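Local coordinates for ALBA-Domain Protein (Trypanosoma brucei, PDB 7DL8), which probably binds RNA through its Alba domain, a small mixed beta-sheet with two helices packed on one face, at residues D27-L32 with V40-L45; G20-F25 with V56-D61. All blocks are in the same frame, centred on the assembly; numbering follows the deposited sequence.

Contacts 1 and 2 share helix 22-34 and use it differently. In contact 1 the helix lies on strand 39-45, and every residue that touches is buried, so its chemistry is almost wholly that of methyl groups. In contact 2 the start of the same helix meets the end of helix 49-61 near the surface, where longer side chains, the methylenes of a lysine, a phenylalanine ring and a methionine, bridge a wider gap and other subunits come close. The centres lie about 8 Å apart, and Leu59 joins the two: its CD1 is 4.0 Å from Thr29 CG2, while its CD2 packs on Lys30.

Contact 1: D27-L32 with V40-L45; sequences DITKHL and VYVSAL
Thr29 of helix 22-34 settles against Val40 and Val42 of strand 39-45. From its CB, the methyl CG2 extends anti to the backbone N and reaches Val40, 3.7 Å from CG1 and 3.8 Å from CB, the two side chains meeting at a slant. The other branch, OG1, lies between Val40 CG1, at 4.1 Å, and Val42 CG2, at 4.2 Å, without bonding to either. With chi1 at -53° this hydroxyl stands beside the backbone N, where it hydrogen-bonds to Phe25 O one turn earlier in the helix. Threonine suits the place because its methyl serves the apolar interface while its buried hydroxyl is satisfied by the helix itself.

One turn further on, Leu32 meets the second methyl of Val40 with the root of its side chain, CB lying 3.9 Å from CG2. The fork of Val40 thus spans two helix residues, CG1 going to Thr29 and CG2 to Leu32. A valine, branched at CB, fits here because it is compact enough for a helix to lie close to the strand, their axes approaching to 9.5 Å. The two run nearly antiparallel, at 165°, as expected within a beta-alpha-beta unit, here strand 13-16, helix 22-34 and strand 39-45. Val14 of strand 13-16 touches Leu32 and Val40, Val92 of strand 84-94 touches Thr29, and helix 49-61 packs alongside, with Val56 against Val42.

Contact 2: G20-F25 with V56-D61; sequences GTKFLF and VEMLKD
A Met-aromatic contact joins the first turn of helix 22-34 to the last turns of helix 49-61, with Met58 reaching across to Phe23 and Lys22. The methionine runs straight from CA to SD (chi2 -174°) and then bends at chi3 (65°), which brings CE to 4.0 Å from Phe23 CD1. Its sulfur lies 5.3 Å from the centroid of the Phe23 ring, in an oblique position. The same SD rests on the aliphatic part of Lys22, 4.1 Å from CD, the two chains crossing at about a right angle. Lys22 CG in turn stands 4.1 Å above the plane of the Phe23 ring, displaced toward its rim. Methionine suits this gap, being long, flexible and polarisable; lysine lends its methylenes here, while its NZ hydrogen-bonds to Tyr18 O of the second subunit.

Thr21 caps the helix start, its OG1 accepting from Leu24 N at 3.1 Å. Beside Met58, helix 49-61 also faces the third subunit, where Glu57 OE2 bonds to Thr72 OG1 and Asp61 forms a salt bridge with Arg74, both partners being of that subunit. Two helices side by side on one face of a mixed four-stranded sheet are typical of the Alba fold.

Contact 1: D27-L32 with V40-L45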
loop_
_atom_site.group_PDB
_atom_site.type_symbol
_atom_site.label_atom_id
_atom_site.label_comp_id
_atom_site.label_asym_id
_atom_site.label_seq_id
_atom_site.Cartn_x
_atom_site.Cartn_y
_atom_site.Cartn_z
ATOM N N ASP A 27 -17.555 -8.345 4.979
ATOM C CA ASP A 27 -18.987 -8.608 5.084
ATOM C C ASP A 27 -19.475 -9.499 3.949
ATOM O O ASP A 27 -20.280 -10.411 4.172
ATOM C CB ASP A 27 -19.761 -7.291 5.111
ATOM C CG ASP A 27 -19.492 -6.485 6.365
ATOM O OD1 ASP A 27 -18.952 -7.058 7.335
ATOM O OD2 ASP A 27 -19.823 -5.281 6.383
ATOM N N ILE A 28 -19.015 -9.238 2.723
ATOM C CA ILE A 28 -19.407 -10.069 1.587
ATOM C C ILE A 28 -18.979 -11.514 1.816
ATOM O O ILE A 28 -19.748 -12.453 1.580
ATOM C CB ILE A 28 -18.821 -9.506 0.280
ATOM C CG1 ILE A 28 -19.548 -8.223 -0.125
ATOM C CG2 ILE A 28 -18.910 -10.534 -0.836
ATOM C CD1 ILE A 28 -18.853 -7.455 -1.228
ATOM N N THR A 29 -17.741 -11.711 2.279
ATOM C CA THR A 29 -17.257 -13.061 2.548
ATOM C C THR A 29 -18.098 -13.744 3.620
ATOM O O THR A 29 -18.448 -14.923 3.488
ATOM C CB THR A 29 -15.787 -13.019 2.970
ATOM O OG1 THR A 29 -15.025 -12.303 1.989
ATOM C CG2 THR A 29 -15.229 -14.428 3.113
ATOM N N LYS A 30 -18.437 -13.016 4.688
ATOM C CA LYS A 30 -19.285 -13.582 5.731
ATOM C C LYS A 30 -20.669 -13.919 5.193
ATOM O O LYS A 30 -21.223 -14.982 5.500
ATOM C CB LYS A 30 -19.391 -12.610 6.908
ATOM C CG LYS A 30 -18.192 -12.624 7.839
ATOM C CD LYS A 30 -18.471 -11.842 9.113
ATOM C CE LYS A 30 -18.326 -10.347 8.893
ATOM N NZ LYS A 30 -18.295 -9.600 10.181
ATOM N N HIS A 31 -21.245 -13.022 4.389
ATOM C CA HIS A 31 -22.577 -13.257 3.841
ATOM C C HIS A 31 -22.581 -14.444 2.886
ATOM O O HIS A 31 -23.535 -15.230 2.871
ATOM C CB HIS A 31 -23.082 -11.998 3.138
ATOM C CG HIS A 31 -24.306 -12.219 2.306
ATOM N ND1 HIS A 31 -25.557 -12.404 2.855
ATOM C CD2 HIS A 31 -24.472 -12.281 0.964
ATOM C CE1 HIS A 31 -26.440 -12.571 1.888
ATOM N NE2 HIS A 31 -25.807 -12.501 0.729
ATOM N N LEU A 32 -21.525 -14.590 2.081
ATOM C CA LEU A 32 -21.477 -15.694 1.128
ATOM C C LEU A 32 -21.341 -17.033 1.840
ATOM O O LEU A 32 -21.971 -18.019 1.442
ATOM C CB LEU A 32 -20.323 -15.492 0.145
ATOM C CG LEU A 32 -20.506 -14.417 -0.928
ATOM C CD1 LEU A 32 -19.213 -14.205 -1.700
ATOM C CD2 LEU A 32 -21.643 -14.783 -1.869
ATOM N N VAL A 40 -14.903 -19.449 0.072
ATOM C CA VAL A 40 -14.816 -18.167 -0.617
ATOM C C VAL A 40 -13.365 -17.945 -1.025
ATOM O O VAL A 40 -12.450 -18.144 -0.218
ATOM C CB VAL A 40 -15.325 -17.011 0.262
ATOM C CG1 VAL A 40 -15.030 -15.670 -0.396
ATOM C CG2 VAL A 40 -16.815 -17.163 0.528
ATOM N N TYR A 41 -13.159 -17.535 -2.276
ATOM C CA TYR A 41 -11.828 -17.268 -2.814
ATOM C C TYR A 41 -11.555 -15.770 -2.721
ATOM O O TYR A 41 -12.125 -14.981 -3.481
ATOM C CB TYR A 41 -11.717 -17.753 -4.260
ATOM C CG TYR A 41 -11.729 -19.258 -4.426
ATOM C CD1 TYR A 41 -12.899 -19.987 -4.254
ATOM C CD2 TYR A 41 -10.574 -19.949 -4.769
ATOM C CE1 TYR A 41 -12.916 -21.361 -4.408
ATOM C CE2 TYR A 41 -10.581 -21.324 -4.928
ATOM C CZ TYR A 41 -11.755 -22.024 -4.745
ATOM O OH TYR A 41 -11.771 -23.391 -4.900
ATOM N N VAL A 42 -10.688 -15.380 -1.790
ATOM C CA VAL A 42 -10.311 -13.984 -1.592
ATOM C C VAL A 42 -9.001 -13.742 -2.331
ATOM O O VAL A 42 -7.966 -14.326 -1.984
ATOM C CB VAL A 42 -10.180 -13.642 -0.099
ATOM C CG1 VAL A 42 -9.868 -12.165 0.082
ATOM C CG2 VAL A 42 -11.453 -14.018 0.645
ATOM N N SER A 43 -9.041 -12.887 -3.351
ATOM C CA SER A 43 -7.899 -12.657 -4.223
ATOM C C SER A 43 -7.692 -11.163 -4.448
ATOM O O SER A 43 -8.593 -10.349 -4.227
ATOM C CB SER A 43 -8.074 -13.375 -5.568
ATOM O OG SER A 43 -9.287 -12.994 -6.193
ATOM N N ALA A 44 -6.492 -10.815 -4.910
ATOM C CA ALA A 44 -6.158 -9.431 -5.227
ATOM C C ALA A 44 -4.948 -9.405 -6.150
ATOM O O ALA A 44 -4.203 -10.382 -6.259
ATOM C CB ALA A 44 -5.887 -8.611 -3.962
ATOM N N LEU A 45 -4.760 -8.264 -6.809
ATOM C CA LEU A 45 -3.694 -8.078 -7.783
ATOM C C LEU A 45 -2.708 -7.019 -7.312
ATOM O O LEU A 45 -3.105 -5.994 -6.751
ATOM C CB LEU A 45 -4.261 -7.650 -9.140
ATOM C CG LEU A 45 -5.301 -8.518 -9.840
ATOM C CD1 LEU A 45 -5.685 -7.848 -11.147
ATOM C CD2 LEU A 45 -4.792 -9.926 -10.093
#

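Contact 2: G20-F25 with V56-D61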
loop_
_atom_site.group_PDB
_atom_site.type_symbol
_atom_site.label_atom_id
_atom_site.label_comp_id
_atom_site.label_asym_id
_atom_site.label_seq_id
_atom_site.Cartn_x
_atom_site.Cartn_y
_atom_site.Cartn_z
ATOM N N GLY A 20 -13.711 -0.959 -3.519
ATOM C CA GLY A 20 -14.376 -1.274 -2.269
ATOM C C GLY A 20 -13.414 -1.163 -1.109
ATOM O O GLY A 20 -12.208 -0.969 -1.283
ATOM N N THR A 21 -13.975 -1.257 0.092
ATOM C CA THR A 21 -13.232 -1.235 1.342
ATOM C C THR A 21 -13.005 -2.644 1.874
ATOM O O THR A 21 -13.666 -3.603 1.467
ATOM C CB THR A 21 -13.979 -0.407 2.386
ATOM O OG1 THR A 21 -15.048 -1.188 2.933
ATOM C CG2 THR A 21 -14.565 0.827 1.726
ATOM N N LYS A 22 -12.060 -2.749 2.814
ATOM C CA LYS A 22 -11.812 -4.021 3.487
ATOM C C LYS A 22 -13.013 -4.452 4.321
ATOM O O LYS A 22 -13.264 -5.653 4.474
ATOM C CB LYS A 22 -10.555 -3.927 4.356
ATOM C CG LYS A 22 -10.659 -2.964 5.531
ATOM C CD LYS A 22 -9.292 -2.683 6.142
ATOM C CE LYS A 22 -9.417 -1.867 7.420
ATOM N NZ LYS A 22 -9.023 -0.446 7.212
ATOM N N PHE A 23 -13.755 -3.492 4.881
ATOM C CA PHE A 23 -14.941 -3.831 5.660
ATOM C C PHE A 23 -16.014 -4.455 4.776
ATOM O O PHE A 23 -16.730 -5.368 5.206
ATOM C CB PHE A 23 -15.494 -2.585 6.351
ATOM C CG PHE A 23 -14.518 -1.910 7.273
ATOM C CD1 PHE A 23 -14.280 -2.409 8.543
ATOM C CD2 PHE A 23 -13.841 -0.772 6.868
ATOM C CE1 PHE A 23 -13.386 -1.783 9.393
ATOM C CE2 PHE A 23 -12.944 -0.143 7.711
ATOM C CZ PHE A 23 -12.716 -0.649 8.975
ATOM N N LEU A 24 -16.136 -3.978 3.536
ATOM C CA LEU A 24 -17.144 -4.517 2.630
ATOM C C LEU A 24 -16.796 -5.935 2.195
ATOM O O LEU A 24 -17.679 -6.797 2.116
ATOM C CB LEU A 24 -17.296 -3.598 1.417
ATOM C CG LEU A 24 -18.177 -4.093 0.269
ATOM C CD1 LEU A 24 -19.598 -4.347 0.748
ATOM C CD2 LEU A 24 -18.164 -3.092 -0.876
ATOM N N PHE A 25 -15.517 -6.200 1.911
ATOM C CA PHE A 25 -15.125 -7.540 1.486
ATOM C C PHE A 25 -15.210 -8.543 2.629
ATOM O O PHE A 25 -15.482 -9.726 2.392
ATOM C CB PHE A 25 -13.706 -7.525 0.912
ATOM C CG PHE A 25 -13.536 -6.610 -0.266
ATOM C CD1 PHE A 25 -14.425 -6.650 -1.327
ATOM C CD2 PHE A 25 -12.477 -5.718 -0.319
ATOM C CE1 PHE A 25 -14.269 -5.809 -2.414
ATOM C CE2 PHE A 25 -12.315 -4.874 -1.401
ATOM C CZ PHE A 25 -13.212 -4.921 -2.451
ATOM N N VAL A 56 -8.481 -11.115 5.204
ATOM C CA VAL A 56 -8.522 -12.458 5.772
ATOM C C VAL A 56 -8.131 -12.429 7.245
ATOM O O VAL A 56 -8.717 -13.142 8.070
ATOM C CB VAL A 56 -7.619 -13.404 4.960
ATOM C CG1 VAL A 56 -7.441 -14.734 5.680
ATOM C CG2 VAL A 56 -8.190 -13.616 3.565
ATOM N N GLU A 57 -7.145 -11.601 7.602
ATOM C CA GLU A 57 -6.749 -11.490 9.002
ATOM C C GLU A 57 -7.873 -10.916 9.856
ATOM O O GLU A 57 -8.032 -11.309 11.017
ATOM C CB GLU A 57 -5.490 -10.633 9.129
ATOM C CG GLU A 57 -4.208 -11.329 8.686
ATOM C CD GLU A 57 -4.027 -12.697 9.318
ATOM O OE1 GLU A 57 -4.161 -12.807 10.555
ATOM O OE2 GLU A 57 -3.747 -13.663 8.578
ATOM N N MET A 58 -8.663 -9.994 9.301
ATOM C CA MET A 58 -9.821 -9.484 10.027
ATOM C C MET A 58 -10.841 -10.587 10.278
ATOM O O MET A 58 -11.406 -10.683 11.375
ATOM C CB MET A 58 -10.461 -8.333 9.253
ATOM C CG MET A 58 -9.748 -7.004 9.416
ATOM S SD MET A 58 -10.642 -5.652 8.629
ATOM C CE MET A 58 -12.128 -5.610 9.629
ATOM N N LEU A 59 -11.088 -11.428 9.272
ATOM C CA LEU A 59 -11.984 -12.565 9.463
ATOM C C LEU A 59 -11.419 -13.547 10.480
ATOM O O LEU A 59 -12.179 -14.186 11.215
ATOM C CB LEU A 59 -12.245 -13.265 8.128
ATOM C CG LEU A 59 -13.052 -12.484 7.093
ATOM C CD1 LEU A 59 -12.578 -12.817 5.689
ATOM C CD2 LEU A 59 -14.533 -12.778 7.250
ATOM N N LYS A 60 -10.090 -13.686 10.530
ATOM C CA LYS A 60 -9.465 -14.570 11.509
ATOM C C LYS A 60 -9.553 -14.001 12.922
ATOM O O LYS A 60 -9.703 -14.764 13.883
ATOM C CB LYS A 60 -8.013 -14.842 11.113
ATOM C CG LYS A 60 -7.891 -15.832 9.956
ATOM C CD LYS A 60 -6.505 -15.853 9.339
ATOM C CE LYS A 60 -5.469 -16.433 10.287
ATOM N NZ LYS A 60 -4.101 -16.300 9.717
ATOM N N ASP A 61 -9.446 -12.679 13.070
ATOM C CA ASP A 61 -9.600 -12.057 14.389
ATOM C C ASP A 61 -11.005 -12.257 14.935
ATOM O O ASP A 61 -11.194 -12.449 16.141
ATOM C CB ASP A 61 -9.305 -10.562 14.324
ATOM C CG ASP A 61 -7.835 -10.236 14.420
ATOM O OD1 ASP A 61 -7.023 -11.142 14.677
ATOM O OD2 ASP A 61 -7.492 -9.032 14.267
#